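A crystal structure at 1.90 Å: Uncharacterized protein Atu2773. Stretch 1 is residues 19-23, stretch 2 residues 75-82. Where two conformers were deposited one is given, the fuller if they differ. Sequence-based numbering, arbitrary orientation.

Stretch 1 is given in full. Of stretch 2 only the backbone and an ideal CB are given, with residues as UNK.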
# COMPACT_ATOMS: atom_id res chain seq x y z
N GLN A 19 6.23 -11.85 -8.81
CA GLN A 19 6.12 -11.57 -10.24
C GLN A 19 6.17 -10.07 -10.57
O GLN A 19 6.80 -9.67 -11.55
CB GLN A 19 4.83 -12.21 -10.77
CG GLN A 19 4.83 -12.44 -12.26
CD GLN A 19 3.55 -13.09 -12.77
OE1 GLN A 19 2.82 -13.73 -12.02
NE2 GLN A 19 3.28 -12.92 -14.07
N TYR A 20 5.54 -9.25 -9.73
CA TYR A 20 5.42 -7.81 -9.99
C TYR A 20 6.24 -6.96 -9.04
O TYR A 20 6.04 -5.74 -8.95
CB TYR A 20 3.94 -7.40 -9.95
CG TYR A 20 3.11 -8.30 -10.82
CD1 TYR A 20 3.34 -8.39 -12.19
CD2 TYR A 20 2.09 -9.09 -10.28
CE1 TYR A 20 2.60 -9.24 -13.00
CE2 TYR A 20 1.34 -9.94 -11.07
CZ TYR A 20 1.59 -10.01 -12.43
OH TYR A 20 0.83 -10.84 -13.21
N ALA A 21 7.13 -7.61 -8.30
CA ALA A 21 8.08 -6.91 -7.44
C ALA A 21 9.03 -6.03 -8.25
O ALA A 21 9.50 -6.43 -9.31
CB ALA A 21 8.87 -7.93 -6.64
N ARG A 22 9.32 -4.83 -7.76
CA ARG A 22 10.42 -4.07 -8.35
C ARG A 22 11.77 -4.64 -7.86
O ARG A 22 11.99 -4.75 -6.65
CB ARG A 22 10.30 -2.58 -8.05
CG ARG A 22 11.52 -1.79 -8.52
CD ARG A 22 11.40 -0.32 -8.22
NE ARG A 22 12.63 0.35 -8.60
CZ ARG A 22 12.94 0.73 -9.84
NH1 ARG A 22 12.09 0.52 -10.85
NH2 ARG A 22 14.10 1.32 -10.07
N PRO A 23 12.67 -5.01 -8.80
CA PRO A 23 14.01 -5.49 -8.41
C PRO A 23 14.82 -4.42 -7.68
O PRO A 23 14.63 -3.23 -7.90
CB PRO A 23 14.68 -5.84 -9.75
CG PRO A 23 13.62 -5.83 -10.76
CD PRO A 23 12.50 -4.98 -10.26
N UNK A 75 2.44 3.92 -14.56
CA UNK A 75 3.27 3.56 -13.39
C UNK A 75 4.21 2.39 -13.69
O UNK A 75 5.41 2.48 -13.41
CB UNK A 75 2.38 3.20 -12.20
N UNK A 76 3.67 1.33 -14.29
CA UNK A 76 4.45 0.14 -14.62
C UNK A 76 5.47 0.38 -15.74
O UNK A 76 6.53 -0.23 -15.75
CB UNK A 76 3.51 -0.99 -15.02
N UNK A 77 5.14 1.29 -16.65
CA UNK A 77 6.08 1.70 -17.70
C UNK A 77 7.33 2.31 -17.08
O UNK A 77 8.44 1.98 -17.48
CB UNK A 77 5.42 2.70 -18.66
N UNK A 78 7.12 3.19 -16.10
CA UNK A 78 8.22 3.82 -15.36
C UNK A 78 8.95 2.84 -14.42
O UNK A 78 10.08 3.11 -14.02
CB UNK A 78 7.68 5.00 -14.55
N UNK A 79 8.31 1.73 -14.07
CA UNK A 79 8.96 0.69 -13.24
C UNK A 79 8.51 0.63 -11.78
O UNK A 79 9.08 -0.13 -10.98
CB UNK A 79 10.47 0.91 -13.26
N UNK A 80 7.51 1.42 -11.41
CA UNK A 80 6.99 1.40 -10.03
C UNK A 80 6.40 0.03 -9.66
O UNK A 80 5.74 -0.61 -10.49
CB UNK A 80 5.92 2.48 -9.86
N UNK A 81 6.64 -0.39 -8.41
CA UNK A 81 5.80 -1.41 -7.77
C UNK A 81 4.46 -0.77 -7.39
O UNK A 81 4.41 0.39 -6.99
CB UNK A 81 6.49 -2.00 -6.54
N UNK A 82 3.38 -1.52 -7.53
CA UNK A 82 2.02 -1.02 -7.31
C UNK A 82 1.31 -1.81 -6.21
O UNK A 82 1.47 -3.03 -6.15
CB UNK A 82 1.21 -1.09 -8.61

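Position 75 lies in a helix, and its ideal CB has nothing of stretch 1 within 5.5 Å, so many helix-compatible residues would suit; the deposited one is Ala-75, whose carbonyl accepts a bond from the backbone N of position 80.

At position 76, also helical, CA-to-CB runs sideways and no atom of stretch 1 lies within 5.5 Å of its ideal CB. Farther off, Tyr-20, just past the end of its own helix, offers a carbonyl oxygen. Only a long side chain could span the gap, and a donor at its tip would be rewarded: arginine, or a nearly fully extended lysine. The residue is Arg-76. With chi1, chi2 and chi3 all m, its chain folds round so that NH1 donates to Tyr-20 O at 3.3 Å, a weak bond given its 125° angle. The same NH1 makes a better bond to O of position 80 at 2.9 Å. Tyr-20 CB lies over one face of the guanidinium, and a water accepts from Arg-76 NH2 (2.9 Å) while donating to Ala-21 O (2.8 Å).

Positions 77 and 78 receive no guidance from stretch 1, and many helix-compatible residues would do. They are Arg-77, out of reach, and Glu-78, whose side-chain end leads away.

At position 79, phi of 105° with psi of 5° would jam a CB against the preceding carbonyl oxygen, which by itself calls for glycine. Stretch 1 adds a second objection: an ideal CB would sit 2.9 Å from Arg-22 NH1, a clash. Gly-79 meets both demands, and the extended Arg-22 side chain reaches its carbonyl, NH1 donating to Gly-79 O at 3.1 Å near the guanidinium plane.

At position 80 CA-to-CB points away, leaving the choice open as far as stretch 1 is concerned. His-80 turns its side chain away from stretch 1, its ND1 bonded elsewhere in the structure, while its carbonyl O receives Arg-76 NH1.

Position 81 points toward stretch 1, its ideal CB 4.1 Å from Arg-22 CB. The backbone N of Arg-22 is a donor within reach of a side chain of moderate length, so glutamate or glutamine would fit well. Glu-81, with chi1 and chi2 both t, extends to accept from Arg-22 N at OE1 (3.1 Å, 161°). A water donates both to Glu-81 OE1 and to Arg-22 O, each at 2.8 Å, so Arg-22 is held at both its backbone polar atoms.

Position 82 is in a strand, its CB sideways and beyond contact, so a beta-branched residue is one natural choice. Through a water, Ile-82 N (2.9 Å) is linked to Tyr-20 O (2.8 Å).

Stretch 2 75-82: ARREGHEI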
# COMPACT_ATOMS: atom_id res chain seq x y z
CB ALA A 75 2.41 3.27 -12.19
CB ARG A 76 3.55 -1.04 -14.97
CG ARG A 76 2.70 -1.54 -13.79
CD ARG A 76 3.59 -2.10 -12.70
NE ARG A 76 4.24 -3.35 -13.10
CZ ARG A 76 5.21 -3.94 -12.41
NH1 ARG A 76 5.65 -3.39 -11.28
NH2 ARG A 76 5.73 -5.07 -12.84
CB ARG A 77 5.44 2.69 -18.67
CG ARG A 77 6.42 3.27 -19.66
CD ARG A 77 5.79 3.99 -20.84
NE ARG A 77 6.83 4.81 -21.46
CZ ARG A 77 7.79 4.33 -22.26
NH1 ARG A 77 8.71 5.16 -22.73
NH2 ARG A 77 7.85 3.04 -22.58
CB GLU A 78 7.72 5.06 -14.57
CG GLU A 78 7.05 6.15 -15.42
CD GLU A 78 7.91 6.67 -16.57
OE1 GLU A 78 9.14 6.83 -16.40
OE2 GLU A 78 7.34 6.93 -17.66
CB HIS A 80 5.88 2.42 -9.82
CG HIS A 80 6.30 3.84 -10.02
ND1 HIS A 80 6.82 4.62 -9.01
CD2 HIS A 80 6.24 4.64 -11.11
CE1 HIS A 80 7.07 5.83 -9.47
NE2 HIS A 80 6.73 5.87 -10.75
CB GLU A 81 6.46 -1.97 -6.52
CG GLU A 81 5.94 -3.34 -6.12
CD GLU A 81 6.68 -3.92 -4.93
OE1 GLU A 81 7.89 -4.22 -5.09
OE2 GLU A 81 6.03 -4.10 -3.87
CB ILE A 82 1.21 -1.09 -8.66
CG1 ILE A 82 1.38 0.19 -9.48
CG2 ILE A 82 -0.29 -1.27 -8.44
CD1 ILE A 82 2.68 0.35 -10.18
O HOH W 1 3.77 -4.15 -8.74
O HOH W 2 8.21 -5.11 -11.39
O HOH W 3 10.44 -5.20 -4.34
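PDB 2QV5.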